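Local coordinates for protein hydroalkoxylation enzyme phnH (Penicillium herquei, PDB 6JJT) that catalyses an enantioselective intramolecular hydroalkoxylation that closes the ring of (2'R)-atrovenetin in the biosynthesis of phenalenones such as herqueinone, at residues I84-Y90 and V102-I108; P109-F115 and V128-P134. All blocks are in the same frame, centred on the assembly; numbering follows the deposited sequence.

Contact 1: I84-Y90 and V102-I108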
ATOM      1  N   ILE D  84     -14.672 -10.570  -1.371  1.00 14.83           N
ATOM      2  CA  ILE D  84     -14.510  -9.554  -0.335  1.00 14.56           C
ATOM      3  C   ILE D  84     -13.035  -9.453   0.033  1.00 12.96           C
ATOM      4  O   ILE D  84     -12.431 -10.396   0.595  1.00 13.23           O
ATOM      5  CB  ILE D  84     -15.310  -9.916   0.923  1.00 19.01           C
ATOM      6  CG1 ILE D  84     -16.794 -10.183   0.619  1.00 22.89           C
ATOM      7  CG2 ILE D  84     -15.116  -8.788   1.910  1.00 18.19           C
ATOM      8  CD1 ILE D  84     -17.547 -10.916   1.739  1.00 25.33           C
ATOM      9  N   ARG D  85     -12.393  -8.339  -0.337  1.00 12.60           N
ATOM     10  CA  ARG D  85     -10.981  -8.143  -0.046  1.00 12.46           C
ATOM     11  C   ARG D  85     -10.863  -7.184   1.144  1.00 12.21           C
ATOM     12  O   ARG D  85     -11.657  -6.233   1.235  1.00 14.58           O
ATOM     13  CB  ARG D  85     -10.297  -7.543  -1.265  1.00 12.00           C
ATOM     14  CG  ARG D  85     -10.241  -8.482  -2.467  1.00 12.76           C
ATOM     15  CD  ARG D  85      -9.315  -7.959  -3.524  1.00 14.21           C
ATOM     16  NE  ARG D  85      -9.150  -9.003  -4.565  1.00 13.32           N
ATOM     17  CZ  ARG D  85      -9.915  -9.144  -5.649  1.00 12.61           C
ATOM     18  NH1 ARG D  85      -9.665 -10.155  -6.456  1.00 12.33           N
ATOM     19  NH2 ARG D  85     -10.959  -8.362  -5.866  1.00 13.82           N
ATOM     20  N   ALA D  86      -9.961  -7.456   2.084  1.00 10.43           N
ATOM     21  CA  ALA D  86      -9.803  -6.524   3.196  1.00 10.85           C
ATOM     22  C   ALA D  86      -8.336  -6.355   3.464  1.00 10.64           C
ATOM     23  O   ALA D  86      -7.529  -7.264   3.244  1.00 12.44           O
ATOM     24  CB  ALA D  86     -10.582  -6.955   4.437  1.00 12.82           C
ATOM     25  N   ASP D  87      -7.936  -5.170   3.922  1.00 11.47           N
ATOM     26  CA  ASP D  87      -6.567  -4.867   4.339  1.00 13.31           C
ATOM     27  C   ASP D  87      -6.623  -4.072   5.635  1.00 13.48           C
ATOM     28  O   ASP D  87      -7.370  -3.062   5.664  1.00 14.13           O
ATOM     29  CB  ASP D  87      -5.882  -4.024   3.275  1.00 16.86           C
ATOM     30  CG  ASP D  87      -5.611  -4.790   1.976  1.00 21.43           C
ATOM     31  OD1 ASP D  87      -4.564  -5.490   1.924  1.00 24.47           O
ATOM     32  OD2 ASP D  87      -6.456  -4.704   1.035  1.00 23.73           O
ATOM     33  N   ALA D  88      -5.899  -4.522   6.677  1.00 11.79           N
ATOM     34  CA  ALA D  88      -6.008  -3.863   7.985  1.00 12.03           C
ATOM     35  C   ALA D  88      -4.624  -3.705   8.581  1.00 10.89           C
ATOM     36  O   ALA D  88      -3.718  -4.467   8.275  1.00 11.07           O
ATOM     37  CB  ALA D  88      -6.871  -4.710   8.904  1.00 13.58           C
ATOM     38  N   HIS D  89      -4.483  -2.698   9.423  1.00  9.94           N
ATOM     39  CA  HIS D  89      -3.348  -2.581  10.298  1.00 11.11           C
ATOM     40  C   HIS D  89      -3.888  -2.405  11.698  1.00 11.21           C
ATOM     41  O   HIS D  89      -4.854  -1.637  11.895  1.00 11.89           O
ATOM     42  CB  HIS D  89      -2.487  -1.334  10.012  1.00 12.85           C
ATOM     43  CG  HIS D  89      -1.854  -1.330   8.683  1.00 14.16           C
ATOM     44  ND1 HIS D  89      -2.392  -0.585   7.678  1.00 18.88           N
ATOM     45  CD2 HIS D  89      -0.731  -1.912   8.203  1.00 15.90           C
ATOM     46  CE1 HIS D  89      -1.597  -0.699   6.606  1.00 20.57           C
ATOM     47  NE2 HIS D  89      -0.616  -1.536   6.908  1.00 17.88           N
ATOM     48  N   TYR D  90      -3.260  -3.094  12.645  1.00 10.68           N
ATOM     49  CA  TYR D  90      -3.633  -2.840  14.028  1.00 10.78           C
ATOM     50  C   TYR D  90      -2.436  -3.113  14.902  1.00 10.67           C
ATOM     51  O   TYR D  90      -1.459  -3.745  14.465  1.00 11.36           O
ATOM     52  CB  TYR D  90      -4.872  -3.636  14.477  1.00 11.10           C
ATOM     53  CG  TYR D  90      -4.802  -5.140  14.368  1.00 11.19           C
ATOM     54  CD1 TYR D  90      -4.338  -5.930  15.405  1.00 11.90           C
ATOM     55  CD2 TYR D  90      -5.246  -5.774  13.205  1.00 14.41           C
ATOM     56  CE1 TYR D  90      -4.333  -7.312  15.309  1.00 14.16           C
ATOM     57  CE2 TYR D  90      -5.260  -7.166  13.093  1.00 15.09           C
ATOM     58  CZ  TYR D  90      -4.820  -7.920  14.171  1.00 14.77           C
ATOM     59  OH  TYR D  90      -4.815  -9.294  14.149  1.00 17.44           O
ATOM     60  N   VAL D 102       0.503  -5.409  13.329  1.00  8.94           N
ATOM     61  CA  VAL D 102      -0.054  -6.516  12.584  1.00  8.84           C
ATOM     62  C   VAL D 102      -0.600  -5.952  11.280  1.00  9.93           C
ATOM     63  O   VAL D 102      -1.400  -5.006  11.288  1.00 10.23           O
ATOM     64  CB  VAL D 102      -1.168  -7.224  13.373  1.00 10.36           C
ATOM     65  CG1 VAL D 102      -1.709  -8.403  12.573  1.00 12.34           C
ATOM     66  CG2 VAL D 102      -0.654  -7.714  14.753  1.00 11.87           C
ATOM     67  N   THR D 103      -0.150  -6.509  10.165  1.00  9.10           N
ATOM     68  CA  THR D 103      -0.569  -6.133   8.817  1.00  9.96           C
ATOM     69  C   THR D 103      -1.358  -7.294   8.239  1.00  9.12           C
ATOM     70  O   THR D 103      -0.754  -8.357   7.936  1.00  9.66           O
ATOM     71  CB  THR D 103       0.651  -5.757   7.959  1.00 10.24           C
ATOM     72  OG1 THR D 103       1.297  -4.660   8.614  1.00 11.72           O
ATOM     73  CG2 THR D 103       0.242  -5.360   6.552  1.00 11.33           C
ATOM     74  N   GLU D 104      -2.676  -7.127   8.075  1.00  9.97           N
ATOM     75  CA  GLU D 104      -3.496  -8.187   7.546  1.00 10.47           C
ATOM     76  C   GLU D 104      -3.945  -7.868   6.137  1.00 10.00           C
ATOM     77  O   GLU D 104      -4.212  -6.728   5.777  1.00 10.01           O
ATOM     78  CB  GLU D 104      -4.776  -8.360   8.363  1.00 12.58           C
ATOM     79  CG  GLU D 104      -4.576  -8.918   9.764  1.00 15.81           C
ATOM     80  CD  GLU D 104      -5.828  -9.374  10.507  1.00 16.92           C
ATOM     81  OE1 GLU D 104      -6.922  -9.004  10.031  1.00 18.90           O
ATOM     82  OE2 GLU D 104      -5.653 -10.129  11.515  1.00 17.52           O
ATOM     83  N   SER D 105      -4.019  -8.894   5.315  1.00  9.21           N
ATOM     84  CA  SER D 105      -4.563  -8.807   3.963  1.00  9.21           C
ATOM     85  C   SER D 105      -5.404 -10.051   3.724  1.00  9.65           C
ATOM     86  O   SER D 105      -4.928 -11.161   4.022  1.00 11.22           O
ATOM     87  CB  SER D 105      -3.513  -8.613   2.894  1.00 10.45           C
ATOM     88  OG  SER D 105      -2.500  -9.617   3.008  1.00 11.94           O
ATOM     89  N   ALA D 106      -6.610  -9.915   3.196  1.00  9.55           N
ATOM     90  CA  ALA D 106      -7.558 -11.021   3.280  1.00  9.22           C
ATOM     91  C   ALA D 106      -8.370 -11.163   2.018  1.00 10.04           C
ATOM     92  O   ALA D 106      -8.766 -10.173   1.440  1.00 10.30           O
ATOM     93  CB  ALA D 106      -8.488 -10.816   4.470  1.00 10.67           C
ATOM     94  N   ALA D 107      -8.613 -12.422   1.600  1.00 11.19           N
ATOM     95  CA  ALA D 107      -9.723 -12.776   0.740  1.00 12.53           C
ATOM     96  C   ALA D 107     -10.754 -13.404   1.658  1.00 12.05           C
ATOM     97  O   ALA D 107     -10.671 -14.600   1.981  1.00 12.43           O
ATOM     98  CB  ALA D 107      -9.248 -13.756  -0.334  1.00 14.14           C
ATOM     99  N   ILE D 108     -11.610 -12.559   2.234  1.00 11.90           N
ATOM    100  CA  ILE D 108     -12.418 -12.967   3.376  1.00 12.74           C
ATOM    101  C   ILE D 108     -13.158 -14.251   2.988  1.00 13.08           C
ATOM    102  O   ILE D 108     -13.728 -14.358   1.906  1.00 14.58           O
ATOM    103  CB  ILE D 108     -13.387 -11.806   3.721  1.00 14.39           C
ATOM    104  CG1 ILE D 108     -12.671 -10.572   4.303  1.00 15.34           C
ATOM    105  CG2 ILE D 108     -14.595 -12.205   4.601  1.00 16.71           C
ATOM    106  CD1 ILE D 108     -12.070 -10.783   5.663  1.00 18.01           C
TER
HETATM  107  O   HOH W   1     -13.394 -13.126  -0.833  1.00 18.54           O
HETATM  108  O   HOH W   2      -2.370  -5.180   3.551  1.00 25.78           O
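Strands 84-90 and 102-107 run antiparallel, their axes 4.7 Å apart at closest approach and at 176° to each other. Paired N-H...O bonds recur at every second residue: Ala86 N to Ala106 O (3.0 Å) and Ala106 N to Ala86 O (2.8 Å), Ala88 N to Glu104 O and Glu104 N to Ala88 O (both 2.9 Å), and Tyr90 N to Val102 O (3.0 Å) with Val102 N to Tyr90 O (2.8 Å). Ile108 N adds a bond to Ile84 O at 2.8 Å. Next to this bond, a water links Ile84 N (2.9 Å) and Ile108 O (3.0 Å). At the non-hydrogen-bonded pairs several alpha carbons approach carbonyls, as Asp87 CA does Glu104 O and His89 CA does Val102 O, each at 3.3 Å. The two strands form a beta hairpin of the closed antiparallel barrel, flanked by strands 67-79 and 110-116, and the alternation of side chains separates its two faces. One carries Ala86, Ala88, Tyr90, Val102, Glu104 and Ala106. Here the p rotamer of Tyr90 swings its ring across Val102, whose CB lies 3.8 Å from the ring centroid in a CH-pi contact, and brings Tyr90 OH to donate a hydrogen bond to Glu104 OE2 at 2.9 Å; Tyr145 OH is a second, weak partner of this carboxylate. The other face, with Arg85, Asp87, His89, Thr103, Ser105 and Ala107, meets neighbouring chains: Arg85 NH1 bonds Phe115 O of a second subunit, and His89 packs on Leu75 of a third.

Contact 2: P109-F115 and V128-P134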
ATOM      1  N   PRO D 109     -13.207 -15.255   3.899  1.00 12.78           N
ATOM      2  CA  PRO D 109     -12.781 -15.156   5.289  1.00 12.77           C
ATOM      3  C   PRO D 109     -11.368 -15.595   5.626  1.00 12.23           C
ATOM      4  O   PRO D 109     -11.071 -15.834   6.788  1.00 13.85           O
ATOM      5  CB  PRO D 109     -13.754 -16.159   5.961  1.00 14.61           C
ATOM      6  CG  PRO D 109     -13.898 -17.260   4.938  1.00 15.62           C
ATOM      7  CD  PRO D 109     -13.931 -16.510   3.623  1.00 13.99           C
ATOM      8  N   TYR D 110     -10.493 -15.682   4.606  1.00 11.92           N
ATOM      9  CA  TYR D 110      -9.125 -16.126   4.813  1.00 11.22           C
ATOM     10  C   TYR D 110      -8.171 -14.922   4.947  1.00 10.60           C
ATOM     11  O   TYR D 110      -8.157 -14.036   4.043  1.00 11.46           O
ATOM     12  CB  TYR D 110      -8.705 -16.942   3.586  1.00 12.12           C
ATOM     13  CG  TYR D 110      -9.699 -18.039   3.229  1.00 13.09           C
ATOM     14  CD1 TYR D 110     -10.284 -18.847   4.226  1.00 14.37           C
ATOM     15  CD2 TYR D 110     -10.103 -18.254   1.922  1.00 14.83           C
ATOM     16  CE1 TYR D 110     -11.215 -19.834   3.917  1.00 16.38           C
ATOM     17  CE2 TYR D 110     -11.045 -19.221   1.607  1.00 16.25           C
ATOM     18  CZ  TYR D 110     -11.584 -20.018   2.598  1.00 17.01           C
ATOM     19  OH  TYR D 110     -12.495 -20.995   2.254  1.00 22.04           O
ATOM     20  N   VAL D 111      -7.375 -14.924   6.000  1.00 10.31           N
ATOM     21  CA  VAL D 111      -6.603 -13.750   6.403  1.00 10.47           C
ATOM     22  C   VAL D 111      -5.129 -14.089   6.461  1.00 11.04           C
ATOM     23  O   VAL D 111      -4.711 -14.959   7.216  1.00 12.29           O
ATOM     24  CB  VAL D 111      -7.088 -13.224   7.768  1.00 10.96           C
ATOM     25  CG1 VAL D 111      -6.338 -11.928   8.128  1.00 12.66           C
ATOM     26  CG2 VAL D 111      -8.595 -13.012   7.768  1.00 12.07           C
ATOM     27  N   ALA D 112      -4.306 -13.344   5.718  1.00  9.99           N
ATOM     28  CA  ALA D 112      -2.860 -13.493   5.806  1.00 10.11           C
ATOM     29  C   ALA D 112      -2.314 -12.399   6.709  1.00  9.62           C
ATOM     30  O   ALA D 112      -2.839 -11.261   6.649  1.00 10.72           O
ATOM     31  CB  ALA D 112      -2.251 -13.340   4.421  1.00 10.31           C
ATOM     32  N   VAL D 113      -1.239 -12.665   7.435  1.00  9.92           N
ATOM     33  CA  VAL D 113      -0.768 -11.753   8.452  1.00 10.07           C
ATOM     34  C   VAL D 113       0.742 -11.677   8.402  1.00  9.65           C
ATOM     35  O   VAL D 113       1.433 -12.704   8.240  1.00  9.72           O
ATOM     36  CB  VAL D 113      -1.159 -12.279   9.851  1.00 13.13           C
ATOM     37  CG1 VAL D 113      -0.883 -11.243  10.913  1.00 15.90           C
ATOM     38  CG2 VAL D 113      -2.605 -12.702   9.909  1.00 14.10           C
ATOM     39  N   LEU D 114       1.254 -10.468   8.581  1.00  8.94           N
ATOM     40  CA  LEU D 114       2.646 -10.154   8.789  1.00  9.52           C
ATOM     41  C   LEU D 114       2.764  -9.317  10.067  1.00  9.17           C
ATOM     42  O   LEU D 114       1.763  -8.710  10.490  1.00  9.43           O
ATOM     43  CB  LEU D 114       3.224  -9.386   7.589  1.00  9.66           C
ATOM     44  CG  LEU D 114       3.306 -10.193   6.300  1.00 10.00           C
ATOM     45  CD1 LEU D 114       3.480  -9.244   5.116  1.00 11.81           C
ATOM     46  CD2 LEU D 114       4.422 -11.240   6.326  1.00 11.30           C
ATOM     47  N   PHE D 115       3.963  -9.254  10.641  1.00  9.12           N
ATOM     48  CA  PHE D 115       4.215  -8.621  11.928  1.00  8.96           C
ATOM     49  C   PHE D 115       5.463  -7.774  11.894  1.00 10.14           C
ATOM     50  O   PHE D 115       6.413  -8.060  11.154  1.00 10.15           O
ATOM     51  CB  PHE D 115       4.497  -9.693  13.010  1.00 10.72           C
ATOM     52  CG  PHE D 115       3.395 -10.714  13.168  1.00 11.32           C
ATOM     53  CD1 PHE D 115       2.291 -10.444  13.995  1.00 12.53           C
ATOM     54  CD2 PHE D 115       3.404 -11.894  12.436  1.00 12.12           C
ATOM     55  CE1 PHE D 115       1.274 -11.391  14.137  1.00 13.31           C
ATOM     56  CE2 PHE D 115       2.376 -12.805  12.540  1.00 14.55           C
ATOM     57  CZ  PHE D 115       1.311 -12.559  13.387  1.00 13.15           C
ATOM     58  N   VAL D 128       7.824 -14.150  10.450  1.00 11.90           N
ATOM     59  CA  VAL D 128       6.681 -15.036  10.354  1.00 11.67           C
ATOM     60  C   VAL D 128       5.658 -14.589   9.308  1.00 11.28           C
ATOM     61  O   VAL D 128       5.225 -13.420   9.284  1.00 11.89           O
ATOM     62  CB  VAL D 128       5.965 -15.182  11.723  1.00 12.37           C
ATOM     63  CG1 VAL D 128       4.642 -15.930  11.624  1.00 14.13           C
ATOM     64  CG2 VAL D 128       6.933 -15.830  12.736  1.00 12.99           C
ATOM     65  N   THR D 129       5.176 -15.521   8.500  1.00 10.93           N
ATOM     66  CA  THR D 129       3.933 -15.376   7.756  1.00 11.88           C
ATOM     67  C   THR D 129       2.875 -16.219   8.454  1.00 10.72           C
ATOM     68  O   THR D 129       3.043 -17.476   8.619  1.00 12.60           O
ATOM     69  CB  THR D 129       4.030 -15.939   6.326  1.00 10.25           C
ATOM     70  OG1 THR D 129       4.733 -17.213   6.374  1.00 11.01           O
ATOM     71  CG2 THR D 129       4.878 -15.066   5.440  1.00 12.07           C
ATOM     72  N   ALA D 130       1.769 -15.613   8.863  1.00  9.83           N
ATOM     73  CA  ALA D 130       0.654 -16.355   9.430  1.00 10.38           C
ATOM     74  C   ALA D 130      -0.598 -16.286   8.595  1.00 11.65           C
ATOM     75  O   ALA D 130      -0.710 -15.488   7.652  1.00 11.13           O
ATOM     76  CB  ALA D 130       0.413 -15.890  10.854  1.00 13.14           C
ATOM     77  N   TRP D 131      -1.607 -17.080   8.972  1.00 10.94           N
ATOM     78  CA  TRP D 131      -2.837 -17.232   8.225  1.00 11.19           C
ATOM     79  C   TRP D 131      -3.935 -17.564   9.227  1.00 11.69           C
ATOM     80  O   TRP D 131      -3.672 -18.403  10.113  1.00 13.75           O
ATOM     81  CB  TRP D 131      -2.700 -18.378   7.214  1.00 10.71           C
ATOM     82  CG  TRP D 131      -3.895 -18.572   6.357  1.00 11.64           C
ATOM     83  CD1 TRP D 131      -4.082 -18.113   5.078  1.00 11.04           C
ATOM     84  CD2 TRP D 131      -5.107 -19.287   6.662  1.00 11.64           C
ATOM     85  NE1 TRP D 131      -5.288 -18.476   4.585  1.00 10.48           N
ATOM     86  CE2 TRP D 131      -5.942 -19.218   5.527  1.00 12.02           C
ATOM     87  CE3 TRP D 131      -5.572 -20.005   7.782  1.00 13.35           C
ATOM     88  CZ2 TRP D 131      -7.210 -19.770   5.470  1.00 13.19           C
ATOM     89  CZ3 TRP D 131      -6.831 -20.563   7.723  1.00 14.21           C
ATOM     90  CH2 TRP D 131      -7.621 -20.483   6.576  1.00 14.19           C
ATOM     91  N   GLY D 132      -5.104 -16.939   9.081  1.00 12.31           N
ATOM     92  CA  GLY D 132      -6.182 -17.191  10.027  1.00 12.47           C
ATOM     93  C   GLY D 132      -7.537 -17.140   9.376  1.00 12.39           C
ATOM     94  O   GLY D 132      -7.700 -16.669   8.255  1.00 12.92           O
ATOM     95  N   THR D 133      -8.554 -17.615  10.128  1.00 12.61           N
ATOM     96  CA  THR D 133      -9.925 -17.558   9.680  1.00 14.28           C
ATOM     97  C   THR D 133     -10.802 -17.754  10.917  1.00 13.39           C
ATOM     98  O   THR D 133     -10.292 -18.277  11.908  1.00 14.76           O
ATOM     99  CB  THR D 133     -10.175 -18.633   8.612  1.00 13.11           C
ATOM    100  OG1 THR D 133     -11.370 -18.347   7.921  1.00 15.28           O
ATOM    101  CG2 THR D 133     -10.274 -20.050   9.183  1.00 17.28           C
ATOM    102  N   PRO D 134     -12.073 -17.313  10.916  1.00 14.61           N
ATOM    103  CA  PRO D 134     -12.972 -17.565  12.064  1.00 15.30           C
ATOM    104  C   PRO D 134     -13.310 -19.063  12.105  1.00 16.32           C
ATOM    105  O   PRO D 134     -13.811 -19.572  11.110  1.00 18.80           O
ATOM    106  CB  PRO D 134     -14.199 -16.697  11.801  1.00 15.67           C
ATOM    107  CG  PRO D 134     -13.779 -15.765  10.680  1.00 16.60           C
ATOM    108  CD  PRO D 134     -12.766 -16.550   9.864  1.00 14.84           C
TER
HETATM  109  O   HOH W   3       6.143 -10.896   9.595  1.00 10.70           O
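Backbone bonding centres on two antiparallel hydrogen-bonded pairs. Val111 N reaches Gly132 O at 2.9 Å and Gly132 N returns to Val111 O at 2.7 Å; Val113 N bonds Ala130 O at 2.9 Å, and Ala130 N bonds Val113 O at 3.0 Å. Just ahead of strand 110-115, Pro109 O accepts a hydrogen bond from Thr133 OG1 (2.8 Å), while at the far end a water bridges Phe115 N (2.9 Å) and Val128 O (2.7 Å). The pairing joins adjacent strands of the eight-stranded barrel; the N-to-C directions of 110-115 and 129-133 lie at 148°, well off exactly antiparallel. Apolar packing accompanies it: Val113 CB meets Ala130 CB at 4.1 Å, and Phe115 CE2 lies 4.0 Å from both Val128 CG1 and Ala130 CB. The Tyr110 ring and the six-membered ring of Trp131, inclined by 26° with centroids 5.7 Å apart, are too offset to stack much, yet Tyr110 CD1 touches Trp131 CZ2 at 3.4 Å. In the homotetramer, Trp131 NE1 hydrogen-bonds Thr129 OG1 of a second subunit, and Thr129 OG1 receives the reciprocal bond from that subunit's Trp131.

In the fold
Contacts 1 and 2 are consecutive along the chain and share a sheet: strands 99-107 and 110-116 are neighbours, joined by probable hydrogen bonds from Ala112 N to Ser105 O (2.8 Å) and from Thr103 N to Leu114 O (2.9 Å). Their side chains also mesh, with Val102 CG1 3.4 Å from Val113 CG1 and Glu104 CD 3.5 Å from Val111 CG1. Contact 2 is the more deeply buried, and its side-chain packing is mostly apolar and aromatic; contact 1, partly buried, mixes small alanines with charged and polar groups. Both meet the second subunit: the donor of the Arg85-Phe115 bond belongs to contact 1 of one chain and its acceptor to contact 2 of the other.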